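Local coordinates for protein alpha-galactosidase (PDB 3MI6) that probably hydrolyses terminal non-reducing alpha-D-galactose residues of alpha-D-galactosides, as a member of glycosyl hydrolase family 36, at residues D[75-80]-D[147-152]; D[11-16]-D[20-25]; D[5-10]-D[106-111]; D[112-117]-D[293-298]. All blocks are in the same frame, centred on the assembly; numbering follows the deposited sequence.

Interaction 1: D[75-80]-D[147-152]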
loop_
_atom_site.group_PDB
_atom_site.type_symbol
_atom_site.label_atom_id
_atom_site.label_comp_id
_atom_site.label_asym_id
_atom_site.label_seq_id
_atom_site.Cartn_x
_atom_site.Cartn_y
_atom_site.Cartn_z
ATOM N N ALA D 75 -15.702 -24.477 -14.473
ATOM C CA ALA D 75 -15.570 -25.406 -15.576
ATOM C C ALA D 75 -14.143 -25.845 -15.770
ATOM O O ALA D 75 -13.201 -25.222 -15.272
ATOM C CB ALA D 75 -16.078 -24.784 -16.837
ATOM N N GLU D 76 -13.992 -26.913 -16.530
ATOM C CA GLU D 76 -12.690 -27.501 -16.773
ATOM C C GLU D 76 -12.197 -27.152 -18.178
ATOM O O GLU D 76 -11.004 -27.096 -18.434
ATOM C CB GLU D 76 -12.785 -29.011 -16.598
ATOM C CG GLU D 76 -11.461 -29.715 -16.608
ATOM C CD GLU D 76 -10.653 -29.473 -15.342
ATOM O OE1 GLU D 76 -11.151 -28.772 -14.426
ATOM O OE2 GLU D 76 -9.520 -29.999 -15.270
ATOM N N TYR D 77 -13.129 -26.899 -19.084
ATOM C CA TYR D 77 -12.801 -26.567 -20.462
ATOM C C TYR D 77 -14.069 -26.045 -21.082
ATOM O O TYR D 77 -14.791 -26.787 -21.716
ATOM C CB TYR D 77 -12.300 -27.805 -21.228
ATOM C CG TYR D 77 -11.384 -27.472 -22.377
ATOM C CD1 TYR D 77 -10.057 -27.150 -22.159
ATOM C CD2 TYR D 77 -11.846 -27.459 -23.670
ATOM C CE1 TYR D 77 -9.220 -26.827 -23.194
ATOM C CE2 TYR D 77 -11.021 -27.145 -24.712
ATOM C CZ TYR D 77 -9.708 -26.825 -24.471
ATOM O OH TYR D 77 -8.881 -26.503 -25.527
ATOM N N ALA D 78 -14.344 -24.763 -20.893
ATOM C CA ALA D 78 -15.646 -24.219 -21.264
ATOM C C ALA D 78 -15.751 -23.577 -22.656
ATOM O O ALA D 78 -14.768 -23.081 -23.217
ATOM C CB ALA D 78 -16.124 -23.235 -20.195
ATOM N N SER D 79 -16.966 -23.554 -23.190
ATOM C CA SER D 79 -17.248 -22.869 -24.440
ATOM C C SER D 79 -18.115 -21.646 -24.174
ATOM O O SER D 79 -18.674 -21.485 -23.093
ATOM C CB SER D 79 -18.019 -23.797 -25.366
ATOM O OG SER D 79 -19.272 -24.108 -24.767
ATOM N N LEU D 80 -18.245 -20.798 -25.181
ATOM C CA LEU D 80 -19.090 -19.625 -25.091
ATOM C C LEU D 80 -20.366 -19.834 -25.884
ATOM O O LEU D 80 -20.323 -20.261 -27.042
ATOM C CB LEU D 80 -18.354 -18.417 -25.658
ATOM C CG LEU D 80 -19.266 -17.220 -25.937
ATOM C CD1 LEU D 80 -19.591 -16.488 -24.644
ATOM C CD2 LEU D 80 -18.624 -16.277 -26.933
ATOM N N LEU D 147 -13.257 -34.446 -28.569
ATOM C CA LEU D 147 -12.244 -33.728 -27.814
ATOM C C LEU D 147 -11.616 -34.610 -26.750
ATOM O O LEU D 147 -12.311 -35.141 -25.884
ATOM C CB LEU D 147 -12.880 -32.526 -27.132
ATOM C CG LEU D 147 -11.915 -31.717 -26.280
ATOM C CD1 LEU D 147 -10.744 -31.243 -27.131
ATOM C CD2 LEU D 147 -12.638 -30.547 -25.645
ATOM N N ASP D 148 -10.304 -34.773 -26.808
ATOM C CA ASP D 148 -9.605 -35.440 -25.722
ATOM C C ASP D 148 -8.968 -34.419 -24.770
ATOM O O ASP D 148 -8.181 -33.564 -25.191
ATOM C CB ASP D 148 -8.559 -36.410 -26.269
ATOM C CG ASP D 148 -9.191 -37.618 -26.944
ATOM O OD1 ASP D 148 -10.428 -37.758 -26.792
ATOM O OD2 ASP D 148 -8.469 -38.416 -27.613
ATOM N N LEU D 149 -9.341 -34.498 -23.493
ATOM C CA LEU D 149 -8.710 -33.713 -22.432
ATOM C C LEU D 149 -7.669 -34.565 -21.695
ATOM O O LEU D 149 -7.990 -35.569 -21.066
ATOM C CB LEU D 149 -9.748 -33.165 -21.448
ATOM C CG LEU D 149 -10.669 -32.074 -21.986
ATOM C CD1 LEU D 149 -11.423 -31.360 -20.874
ATOM C CD2 LEU D 149 -9.861 -31.079 -22.768
ATOM N N ASN D 150 -6.414 -34.156 -21.782
ATOM C CA ASN D 150 -5.345 -34.917 -21.174
ATOM C C ASN D 150 -4.880 -34.314 -19.864
ATOM O O ASN D 150 -4.935 -33.090 -19.656
ATOM C CB ASN D 150 -4.190 -35.031 -22.155
ATOM C CG ASN D 150 -4.656 -35.443 -23.530
ATOM O OD1 ASN D 150 -5.287 -36.479 -23.693
ATOM N ND2 ASN D 150 -4.365 -34.624 -24.525
ATOM N N TYR D 151 -4.437 -35.197 -18.980
ATOM C CA TYR D 151 -4.042 -34.844 -17.635
ATOM C C TYR D 151 -3.025 -35.882 -17.245
ATOM O O TYR D 151 -3.389 -37.019 -16.989
ATOM C CB TYR D 151 -5.217 -35.012 -16.685
ATOM C CG TYR D 151 -6.389 -34.071 -16.865
ATOM C CD1 TYR D 151 -7.439 -34.386 -17.720
ATOM C CD2 TYR D 151 -6.479 -32.892 -16.135
ATOM C CE1 TYR D 151 -8.535 -33.533 -17.866
ATOM C CE2 TYR D 151 -7.556 -32.033 -16.276
ATOM C CZ TYR D 151 -8.586 -32.356 -17.133
ATOM O OH TYR D 151 -9.657 -31.498 -17.262
ATOM N N SER D 152 -1.753 -35.523 -17.206
ATOM C CA SER D 152 -0.751 -36.433 -16.664
ATOM C C SER D 152 -0.286 -35.992 -15.276
ATOM O O SER D 152 0.196 -34.878 -15.101
ATOM C CB SER D 152 0.434 -36.524 -17.606
ATOM O OG SER D 152 -0.021 -36.714 -18.924
#
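Glu76 and Tyr77 meet Tyr151, Leu149 and Leu147 where the irregular run 75-80 lies against strand 147-152, within the beta-supersandwich expected of a family 36 N-terminal domain. The polar share belongs to Glu76, whose carboxylate reaches the edge of the Tyr151 ring, the two planes only 28° apart. Tyr151 OH is modelled as donor to Glu76 OE2, although at 2.5 Å the bond is doubtfully short and the hydroxyl's place is less sure. The same oxygen also bonds Tyr21 OH, and an alanine here would probably cost Tyr21 OH this acceptor, and Tyr151 OH its doubtful one. The apolar share belongs to Tyr77, its CG anti to the backbone N (chi1 -154°), which carries the ring to the two leucines, while its hydroxyl bonds Leu180 O. Leu149 covers the root of the ring: CD2 makes a CH-pi contact over one face, 4.0 Å from the centroid, and CD1 meets Tyr77 CB. Leu147 approaches obliquely, its CD2 lying 3.8 Å from Tyr77 CD2.

Interaction 2: D[11-16]-D[20-25]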
loop_
_atom_site.group_PDB
_atom_site.type_symbol
_atom_site.label_atom_id
_atom_site.label_comp_id
_atom_site.label_asym_id
_atom_site.label_seq_id
_atom_site.Cartn_x
_atom_site.Cartn_y
_atom_site.Cartn_z
ATOM N N THR D 11 -16.245 -39.058 -10.976
ATOM C CA THR D 11 -15.409 -38.135 -10.243
ATOM C C THR D 11 -13.940 -38.492 -10.446
ATOM O O THR D 11 -13.472 -39.545 -10.017
ATOM C CB THR D 11 -15.709 -38.198 -8.762
ATOM O OG1 THR D 11 -17.099 -37.944 -8.554
ATOM C CG2 THR D 11 -14.896 -37.166 -8.032
ATOM N N PHE D 12 -13.223 -37.597 -11.111
ATOM C CA PHE D 12 -11.809 -37.757 -11.360
ATOM C C PHE D 12 -11.053 -36.883 -10.398
ATOM O O PHE D 12 -11.332 -35.691 -10.267
ATOM C CB PHE D 12 -11.499 -37.373 -12.799
ATOM C CG PHE D 12 -12.312 -38.134 -13.788
ATOM C CD1 PHE D 12 -11.823 -39.300 -14.352
ATOM C CD2 PHE D 12 -13.592 -37.719 -14.113
ATOM C CE1 PHE D 12 -12.580 -40.015 -15.241
ATOM C CE2 PHE D 12 -14.352 -38.432 -15.003
ATOM C CZ PHE D 12 -13.845 -39.582 -15.571
ATOM N N HIS D 13 -10.084 -37.498 -9.739
ATOM C CA HIS D 13 -9.374 -36.892 -8.654
ATOM C C HIS D 13 -7.909 -37.261 -8.814
ATOM O O HIS D 13 -7.526 -38.408 -8.667
ATOM C CB HIS D 13 -9.950 -37.442 -7.355
ATOM C CG HIS D 13 -9.395 -36.819 -6.112
ATOM N ND1 HIS D 13 -8.064 -36.483 -5.968
ATOM C CD2 HIS D 13 -9.988 -36.521 -4.931
ATOM C CE1 HIS D 13 -7.866 -35.986 -4.760
ATOM N NE2 HIS D 13 -9.018 -35.995 -4.112
ATOM N N LEU D 14 -7.097 -36.264 -9.140
ATOM C CA LEU D 14 -5.656 -36.414 -9.254
ATOM C C LEU D 14 -4.906 -36.085 -7.927
ATOM O O LEU D 14 -5.131 -35.034 -7.310
ATOM C CB LEU D 14 -5.170 -35.517 -10.393
ATOM C CG LEU D 14 -5.454 -35.956 -11.844
ATOM C CD1 LEU D 14 -6.930 -35.964 -12.183
ATOM C CD2 LEU D 14 -4.679 -35.081 -12.844
ATOM N N GLN D 15 -4.035 -36.993 -7.482
ATOM C CA GLN D 15 -3.227 -36.787 -6.274
ATOM C C GLN D 15 -1.730 -36.855 -6.530
ATOM O O GLN D 15 -1.199 -37.892 -6.951
ATOM C CB GLN D 15 -3.567 -37.799 -5.183
ATOM C CG GLN D 15 -4.886 -37.546 -4.481
ATOM C CD GLN D 15 -4.984 -38.320 -3.190
ATOM O OE1 GLN D 15 -4.515 -39.450 -3.103
ATOM N NE2 GLN D 15 -5.578 -37.713 -2.175
ATOM N N THR D 16 -1.051 -35.740 -6.274
ATOM C CA THR D 16 0.398 -35.726 -6.264
ATOM C C THR D 16 0.828 -35.962 -4.809
ATOM O O THR D 16 -0.015 -36.228 -3.943
ATOM C CB THR D 16 0.947 -34.390 -6.810
ATOM O OG1 THR D 16 0.207 -33.297 -6.253
ATOM C CG2 THR D 16 0.793 -34.333 -8.301
ATOM N N SER D 20 -4.174 -31.901 -4.685
ATOM C CA SER D 20 -5.341 -32.593 -5.215
ATOM C C SER D 20 -6.042 -31.733 -6.241
ATOM O O SER D 20 -6.563 -30.674 -5.918
ATOM C CB SER D 20 -6.346 -32.930 -4.103
ATOM O OG SER D 20 -5.836 -33.910 -3.213
ATOM N N TYR D 21 -6.056 -32.196 -7.480
ATOM C CA TYR D 21 -6.849 -31.594 -8.538
ATOM C C TYR D 21 -8.051 -32.526 -8.709
ATOM O O TYR D 21 -7.883 -33.714 -8.960
ATOM C CB TYR D 21 -6.000 -31.558 -9.807
ATOM C CG TYR D 21 -6.519 -30.722 -10.967
ATOM C CD1 TYR D 21 -7.596 -31.144 -11.730
ATOM C CD2 TYR D 21 -5.886 -29.537 -11.332
ATOM C CE1 TYR D 21 -8.053 -30.400 -12.793
ATOM C CE2 TYR D 21 -6.325 -28.789 -12.397
ATOM C CZ TYR D 21 -7.408 -29.224 -13.129
ATOM O OH TYR D 21 -7.856 -28.472 -14.190
ATOM N N ILE D 22 -9.259 -32.004 -8.536
ATOM C CA ILE D 22 -10.456 -32.823 -8.598
ATOM C C ILE D 22 -11.493 -32.210 -9.538
ATOM O O ILE D 22 -11.821 -31.021 -9.416
ATOM C CB ILE D 22 -11.123 -32.944 -7.218
ATOM C CG1 ILE D 22 -10.117 -33.359 -6.147
ATOM C CG2 ILE D 22 -12.293 -33.909 -7.261
ATOM C CD1 ILE D 22 -10.662 -33.183 -4.709
ATOM N N PHE D 23 -12.021 -33.016 -10.461
ATOM C CA PHE D 23 -13.182 -32.597 -11.246
ATOM C C PHE D 23 -14.218 -33.703 -11.427
ATOM O O PHE D 23 -13.954 -34.861 -11.116
ATOM C CB PHE D 23 -12.774 -32.002 -12.599
ATOM C CG PHE D 23 -12.067 -32.965 -13.522
ATOM C CD1 PHE D 23 -10.719 -33.241 -13.359
ATOM C CD2 PHE D 23 -12.745 -33.555 -14.583
ATOM C CE1 PHE D 23 -10.063 -34.096 -14.216
ATOM C CE2 PHE D 23 -12.089 -34.425 -15.452
ATOM C CZ PHE D 23 -10.745 -34.693 -15.266
ATOM N N GLN D 24 -15.387 -33.332 -11.947
ATOM C CA GLN D 24 -16.521 -34.242 -12.043
ATOM C C GLN D 24 -17.331 -34.031 -13.321
ATOM O O GLN D 24 -17.590 -32.895 -13.724
ATOM C CB GLN D 24 -17.431 -34.061 -10.830
ATOM C CG GLN D 24 -18.556 -35.072 -10.732
ATOM C CD GLN D 24 -19.406 -34.885 -9.473
ATOM O OE1 GLN D 24 -19.629 -33.758 -9.012
ATOM N NE2 GLN D 24 -19.892 -35.996 -8.919
ATOM N N ILE D 25 -17.730 -35.130 -13.959
ATOM C CA ILE D 25 -18.660 -35.046 -15.080
ATOM C C ILE D 25 -20.035 -34.704 -14.537
ATOM O O ILE D 25 -20.481 -35.260 -13.530
ATOM C CB ILE D 25 -18.722 -36.343 -15.886
ATOM C CG1 ILE D 25 -17.348 -36.665 -16.465
ATOM C CG2 ILE D 25 -19.710 -36.205 -17.015
ATOM C CD1 ILE D 25 -16.790 -35.558 -17.343
#
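Ile22 lays its CG1 over the centre of the His13 imidazole, 3.4 Å from the centroid, a CH-pi contact that CD1 extends toward NE2. The imidazole gets there because its CG is anti to the backbone N (chi1 -175°), which turns the ring across onto the partner strand; Ser20 OG then stands at the ring edge, nearest CE1, while bonding Ile40 N. On the other face of the sheet the Phe23 ring takes the crowded position between its backbone N and carbonyl carbon (chi1 63°), and so leans back over Phe12. There Phe12 CB sits above one face of Phe23, 3.9 Å from the centroid. The ring planes lie within 19° of each other, but the rings are so displaced that they hardly cover one another, centroids 5.3 Å apart. Ile25 CG1 closes on the edge of the Phe12 ring. Between these two layers runs a regular antiparallel beta hairpin: Phe12 with Phe23 and Leu14 with Tyr21 are hydrogen-bonded pairs, each exchanging two backbone bonds. Strand 4-6 flanks the hairpin beside 11-15 and strand 31-36 beside 20-25, completing a four-stranded sheet. Its Phe12, Leu14 and Phe23 face rests on Leu134 of strand 132-140, and Phe23 stacks on Tyr151 of strand 146-154.

Interaction 3: D[5-10]-D[106-111]; sequences VNEANL and DHYQLL
Val5 packs against the phenol end of Tyr108, its CG1 set obliquely to the ring, and this is the close-packed half of the contact. The valine spreads its branches across the ring's far end: CG1 lies 3.7 Å from Tyr108 CE1, CG2 reaches CE2 at 4.1 Å, and CB faces the hydroxyl. Val5 CG1 is anti to the backbone N (chi1 -169°), with CG2 on the backbone-N side, an arrangement that presents both methyls to the tyrosine. Further support comes from Phe12, which meets the Tyr108 ring edge-to-face and also touches Val5. In fold terms two antiparallel sheets come together here at their margins, since strand 4-6 is the outermost strand of the small N-terminal sheet and strand 103-112 that of the large nine-stranded one. The solvent side is looser. Glu7, just past the strand and exposed, sends CG to the ring edge in its plane, 3.8 Å from Tyr108 CE1, and its carboxylate is turned 71° from the ring. Behind it the chain folds back in a turn in which Asn9 N bonds Asn6 O. On strand 106-111 the exposed His107 donates from ND1 to Asp106 OD2 over 2.8 Å, approaching from above the carboxylate plane.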
loop_
_atom_site.group_PDB
_atom_site.type_symbol
_atom_site.label_atom_id
_atom_site.label_comp_id
_atom_site.label_asym_id
_atom_site.label_seq_id
_atom_site.Cartn_x
_atom_site.Cartn_y
_atom_site.Cartn_z
ATOM N N VAL D 5 -10.373 -42.711 -10.073
ATOM C CA VAL D 5 -11.654 -42.475 -10.717
ATOM C C VAL D 5 -12.763 -43.202 -9.961
ATOM O O VAL D 5 -12.593 -44.348 -9.537
ATOM C CB VAL D 5 -11.645 -42.958 -12.173
ATOM C CG1 VAL D 5 -12.898 -42.465 -12.912
ATOM C CG2 VAL D 5 -10.383 -42.504 -12.876
ATOM N N ASN D 6 -13.883 -42.515 -9.767
ATOM C CA ASN D 6 -15.072 -43.136 -9.224
ATOM C C ASN D 6 -16.037 -43.266 -10.363
ATOM O O ASN D 6 -16.682 -42.291 -10.760
ATOM C CB ASN D 6 -15.699 -42.294 -8.117
ATOM C CG ASN D 6 -16.815 -43.029 -7.385
ATOM O OD1 ASN D 6 -16.592 -43.596 -6.314
ATOM N ND2 ASN D 6 -18.025 -43.024 -7.964
ATOM N N GLU D 7 -16.124 -44.478 -10.895
ATOM C CA GLU D 7 -16.808 -44.692 -12.155
ATOM C C GLU D 7 -18.294 -44.504 -11.978
ATOM O O GLU D 7 -19.002 -44.137 -12.917
ATOM C CB GLU D 7 -16.450 -46.063 -12.738
ATOM C CG GLU D 7 -15.108 -46.052 -13.470
ATOM C CD GLU D 7 -14.615 -47.429 -13.862
ATOM O OE1 GLU D 7 -14.286 -48.221 -12.947
ATOM O OE2 GLU D 7 -14.532 -47.704 -15.084
ATOM N N ALA D 8 -18.745 -44.717 -10.747
ATOM C CA ALA D 8 -20.149 -44.603 -10.401
ATOM C C ALA D 8 -20.645 -43.157 -10.439
ATOM O O ALA D 8 -21.825 -42.910 -10.681
ATOM C CB ALA D 8 -20.383 -45.207 -9.032
ATOM N N ASN D 9 -19.745 -42.210 -10.189
ATOM C CA ASN D 9 -20.083 -40.783 -10.212
ATOM C C ASN D 9 -19.256 -39.974 -11.197
ATOM O O ASN D 9 -19.465 -38.767 -11.351
ATOM C CB ASN D 9 -19.927 -40.161 -8.830
ATOM C CG ASN D 9 -20.932 -40.675 -7.858
ATOM O OD1 ASN D 9 -22.029 -40.135 -7.745
ATOM N ND2 ASN D 9 -20.573 -41.733 -7.144
ATOM N N LEU D 10 -18.314 -40.638 -11.851
ATOM C CA LEU D 10 -17.467 -39.975 -12.829
ATOM C C LEU D 10 -16.758 -38.785 -12.171
ATOM O O LEU D 10 -16.685 -37.675 -12.717
ATOM C CB LEU D 10 -18.274 -39.567 -14.071
ATOM C CG LEU D 10 -18.946 -40.702 -14.864
ATOM C CD1 LEU D 10 -19.681 -40.166 -16.083
ATOM C CD2 LEU D 10 -17.934 -41.734 -15.282
ATOM N N ASP D 106 -18.217 -39.032 -22.932
ATOM C CA ASP D 106 -18.523 -40.352 -23.444
ATOM C C ASP D 106 -17.769 -41.447 -22.686
ATOM O O ASP D 106 -18.382 -42.427 -22.242
ATOM C CB ASP D 106 -18.245 -40.424 -24.950
ATOM C CG ASP D 106 -18.225 -41.852 -25.477
ATOM O OD1 ASP D 106 -19.171 -42.622 -25.174
ATOM O OD2 ASP D 106 -17.257 -42.193 -26.199
ATOM N N HIS D 107 -16.455 -41.283 -22.532
ATOM C CA HIS D 107 -15.631 -42.317 -21.919
ATOM C C HIS D 107 -14.275 -41.778 -21.521
ATOM O O HIS D 107 -13.847 -40.752 -22.033
ATOM C CB HIS D 107 -15.430 -43.480 -22.892
ATOM C CG HIS D 107 -14.390 -43.225 -23.941
ATOM N ND1 HIS D 107 -14.675 -42.606 -25.139
ATOM C CD2 HIS D 107 -13.067 -43.526 -23.980
ATOM C CE1 HIS D 107 -13.574 -42.532 -25.868
ATOM N NE2 HIS D 107 -12.583 -43.082 -25.188
ATOM N N TYR D 108 -13.588 -42.489 -20.631
ATOM C CA TYR D 108 -12.245 -42.103 -20.217
ATOM C C TYR D 108 -11.276 -43.267 -20.344
ATOM O O TYR D 108 -11.686 -44.413 -20.468
ATOM C CB TYR D 108 -12.248 -41.611 -18.770
ATOM C CG TYR D 108 -12.157 -42.726 -17.748
ATOM C CD1 TYR D 108 -13.290 -43.216 -17.127
ATOM C CD2 TYR D 108 -10.936 -43.289 -17.413
ATOM C CE1 TYR D 108 -13.205 -44.232 -16.201
ATOM C CE2 TYR D 108 -10.848 -44.299 -16.499
ATOM C CZ TYR D 108 -11.984 -44.764 -15.894
ATOM O OH TYR D 108 -11.903 -45.777 -14.978
ATOM N N GLN D 109 -9.988 -42.966 -20.276
ATOM C CA GLN D 109 -8.949 -43.986 -20.314
ATOM C C GLN D 109 -7.796 -43.617 -19.365
ATOM O O GLN D 109 -7.468 -42.445 -19.226
ATOM C CB GLN D 109 -8.449 -44.121 -21.743
ATOM C CG GLN D 109 -7.341 -45.116 -21.947
ATOM C CD GLN D 109 -6.971 -45.226 -23.416
ATOM O OE1 GLN D 109 -7.166 -44.277 -24.186
ATOM N NE2 GLN D 109 -6.431 -46.382 -23.815
ATOM N N LEU D 110 -7.196 -44.609 -18.706
ATOM C CA LEU D 110 -6.103 -44.371 -17.753
ATOM C C LEU D 110 -4.845 -45.129 -18.163
ATOM O O LEU D 110 -4.833 -46.354 -18.185
ATOM C CB LEU D 110 -6.511 -44.800 -16.340
ATOM C CG LEU D 110 -6.072 -43.975 -15.116
ATOM C CD1 LEU D 110 -5.948 -44.879 -13.896
ATOM C CD2 LEU D 110 -4.768 -43.218 -15.344
ATOM N N LEU D 111 -3.783 -44.401 -18.489
ATOM C CA LEU D 111 -2.555 -45.030 -18.948
ATOM C C LEU D 111 -1.511 -44.938 -17.864
ATOM O O LEU D 111 -1.722 -44.303 -16.840
ATOM C CB LEU D 111 -2.027 -44.350 -20.218
ATOM C CG LEU D 111 -2.964 -44.260 -21.433
ATOM C CD1 LEU D 111 -2.485 -43.203 -22.446
ATOM C CD2 LEU D 111 -3.159 -45.632 -22.098
#

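Interaction 4: D[112-117]-D[293-298]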
loop_
_atom_site.group_PDB
_atom_site.type_symbol
_atom_site.label_atom_id
_atom_site.label_comp_id
_atom_site.label_asym_id
_atom_site.label_seq_id
_atom_site.Cartn_x
_atom_site.Cartn_y
_atom_site.Cartn_z
ATOM N N THR D 112 -0.380 -45.582 -18.095
ATOM C CA THR D 112 0.731 -45.495 -17.177
ATOM C C THR D 112 1.870 -44.742 -17.843
ATOM O O THR D 112 2.075 -44.830 -19.062
ATOM C CB THR D 112 1.191 -46.884 -16.727
ATOM O OG1 THR D 112 0.351 -47.328 -15.654
ATOM C CG2 THR D 112 2.643 -46.847 -16.248
ATOM N N GLY D 113 2.597 -43.982 -17.032
ATOM C CA GLY D 113 3.674 -43.148 -17.527
ATOM C C GLY D 113 3.132 -42.007 -18.361
ATOM O O GLY D 113 2.041 -41.491 -18.110
ATOM N N LYS D 114 3.897 -41.633 -19.376
ATOM C CA LYS D 114 3.562 -40.497 -20.206
ATOM C C LYS D 114 4.438 -40.564 -21.460
ATOM O O LYS D 114 5.657 -40.670 -21.366
ATOM C CB LYS D 114 3.785 -39.200 -19.404
ATOM C CG LYS D 114 3.716 -37.891 -20.197
ATOM C CD LYS D 114 2.314 -37.602 -20.712
ATOM C CE LYS D 114 2.171 -36.173 -21.230
ATOM N NZ LYS D 114 2.950 -35.924 -22.450
ATOM N N GLN D 115 3.816 -40.539 -22.634
ATOM C CA GLN D 115 4.570 -40.596 -23.876
ATOM C C GLN D 115 4.730 -39.206 -24.463
ATOM O O GLN D 115 3.848 -38.357 -24.320
ATOM C CB GLN D 115 3.843 -41.479 -24.893
ATOM C CG GLN D 115 3.417 -42.840 -24.362
ATOM C CD GLN D 115 4.422 -43.932 -24.694
ATOM O OE1 GLN D 115 4.493 -44.397 -25.835
ATOM N NE2 GLN D 115 5.204 -44.350 -23.695
ATOM N N ARG D 116 5.845 -38.982 -25.150
ATOM C CA ARG D 116 6.011 -37.760 -25.930
ATOM C C ARG D 116 4.813 -37.507 -26.857
ATOM O O ARG D 116 4.031 -38.417 -27.156
ATOM C CB ARG D 116 7.299 -37.816 -26.748
ATOM C CG ARG D 116 8.563 -37.515 -25.958
ATOM C CD ARG D 116 9.783 -38.112 -26.641
ATOM N NE ARG D 116 11.004 -37.967 -25.849
ATOM C CZ ARG D 116 11.309 -38.693 -24.777
ATOM N NH1 ARG D 116 10.477 -39.626 -24.328
ATOM N NH2 ARG D 116 12.451 -38.470 -24.149
ATOM N N LEU D 117 4.661 -36.260 -27.292
ATOM C CA LEU D 117 3.716 -35.943 -28.342
ATOM C C LEU D 117 4.420 -36.152 -29.681
ATOM O O LEU D 117 5.647 -36.095 -29.768
ATOM C CB LEU D 117 3.217 -34.514 -28.203
ATOM C CG LEU D 117 2.301 -34.287 -27.008
ATOM C CD1 LEU D 117 1.911 -32.802 -26.855
ATOM C CD2 LEU D 117 1.079 -35.177 -27.115
ATOM N N THR D 293 -3.047 -29.510 -28.850
ATOM C CA THR D 293 -2.493 -28.290 -28.236
ATOM C C THR D 293 -1.120 -28.557 -27.622
ATOM O O THR D 293 -0.803 -29.698 -27.277
ATOM C CB THR D 293 -3.377 -27.684 -27.137
ATOM O OG1 THR D 293 -3.263 -28.467 -25.949
ATOM C CG2 THR D 293 -4.821 -27.603 -27.563
ATOM N N PRO D 294 -0.291 -27.501 -27.491
ATOM C CA PRO D 294 0.977 -27.647 -26.767
ATOM C C PRO D 294 0.616 -27.911 -25.322
ATOM O O PRO D 294 -0.512 -27.593 -24.930
ATOM C CB PRO D 294 1.621 -26.267 -26.891
ATOM C CG PRO D 294 0.880 -25.561 -27.951
ATOM C CD PRO D 294 -0.500 -26.122 -27.965
ATOM N N GLU D 295 1.531 -28.470 -24.539
ATOM C CA GLU D 295 1.226 -28.803 -23.150
ATOM C C GLU D 295 1.308 -27.619 -22.179
ATOM O O GLU D 295 2.200 -26.760 -22.284
ATOM C CB GLU D 295 2.121 -29.945 -22.679
ATOM C CG GLU D 295 1.668 -31.284 -23.202
ATOM C CD GLU D 295 2.560 -32.415 -22.772
ATOM O OE1 GLU D 295 3.743 -32.167 -22.444
ATOM O OE2 GLU D 295 2.074 -33.564 -22.765
ATOM N N ALA D 296 0.373 -27.584 -21.232
ATOM C CA ALA D 296 0.429 -26.633 -20.123
ATOM C C ALA D 296 1.000 -27.327 -18.896
ATOM O O ALA D 296 0.561 -28.414 -18.559
ATOM C CB ALA D 296 -0.963 -26.093 -19.827
ATOM N N ILE D 297 1.984 -26.713 -18.242
ATOM C CA ILE D 297 2.471 -27.176 -16.922
ATOM C C ILE D 297 1.752 -26.456 -15.777
ATOM O O ILE D 297 1.739 -25.237 -15.732
ATOM C CB ILE D 297 3.990 -26.926 -16.712
ATOM C CG1 ILE D 297 4.823 -27.353 -17.927
ATOM C CG2 ILE D 297 4.466 -27.627 -15.464
ATOM C CD1 ILE D 297 4.665 -28.801 -18.312
ATOM N N LEU D 298 1.156 -27.217 -14.865
ATOM C CA LEU D 298 0.489 -26.663 -13.686
ATOM C C LEU D 298 1.121 -27.173 -12.387
ATOM O O LEU D 298 1.665 -28.282 -12.329
ATOM C CB LEU D 298 -0.991 -27.012 -13.686
ATOM C CG LEU D 298 -1.963 -25.930 -14.146
ATOM C CD1 LEU D 298 -1.694 -25.594 -15.609
ATOM C CD2 LEU D 298 -3.403 -26.379 -13.981
#
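Lys114 and Glu295 form a salt bridge in a buried setting, NZ donating to OE2 at a modelled 2.5 Å and using the syn lone pair, on the side of the other carboxylate oxygen. The ammonium is gripped further by backbone oxygens: Gln115 O, 3.2 Å from Lys114 NZ and approached from above the carbonyl plane, and Thr123 O. Glu295 OE1 in turn bonds Thr123 OG1, so both oxygens of the carboxylate are engaged. The lysine chain is bent at chi2 and chi4 (67° and 68°), which curls NZ back toward the carbonyl of Gln115, whereas Glu295 reaches out extended from the opposite direction. A methionine in place of Lys114 would probably leave the Glu295 carboxylate buried without its counter-charge and the two carbonyls without their common donor. Outward from the charges, Leu117 CD1 packs on Glu295 CG at 4.0 Å, with Thr293 O at a similar distance from that methyl. Run 112-117 leaves the end of strand 103-112 on the way to strand 132-140. Strand 290-301 lies between 159-167 and 247-252 in the same sheet, and its Ile297 packs against helix 305-319.

Overall arrangement
Interactions 1, 2 and 3 gather where the small N-terminal sheet meets the nine-stranded one. Interactions 2 and 3 have centres about 11 Å apart and share the small sheet, Thr11 O being 3.0 Å from Asn6 N. Interaction 1 lies about 13 Å from interaction 2, centre to centre, and touches it through Tyr151 CE1 and Phe23 CZ, 3.6 Å apart. Interaction 4 continues the sequence directly from interaction 3, yet their centres are about 19 Å apart; its link to interaction 2 is Leu298 CD2 against Tyr21 CE2. All four lie away from the predicted nucleophile Asp479 and proton donor Asp549.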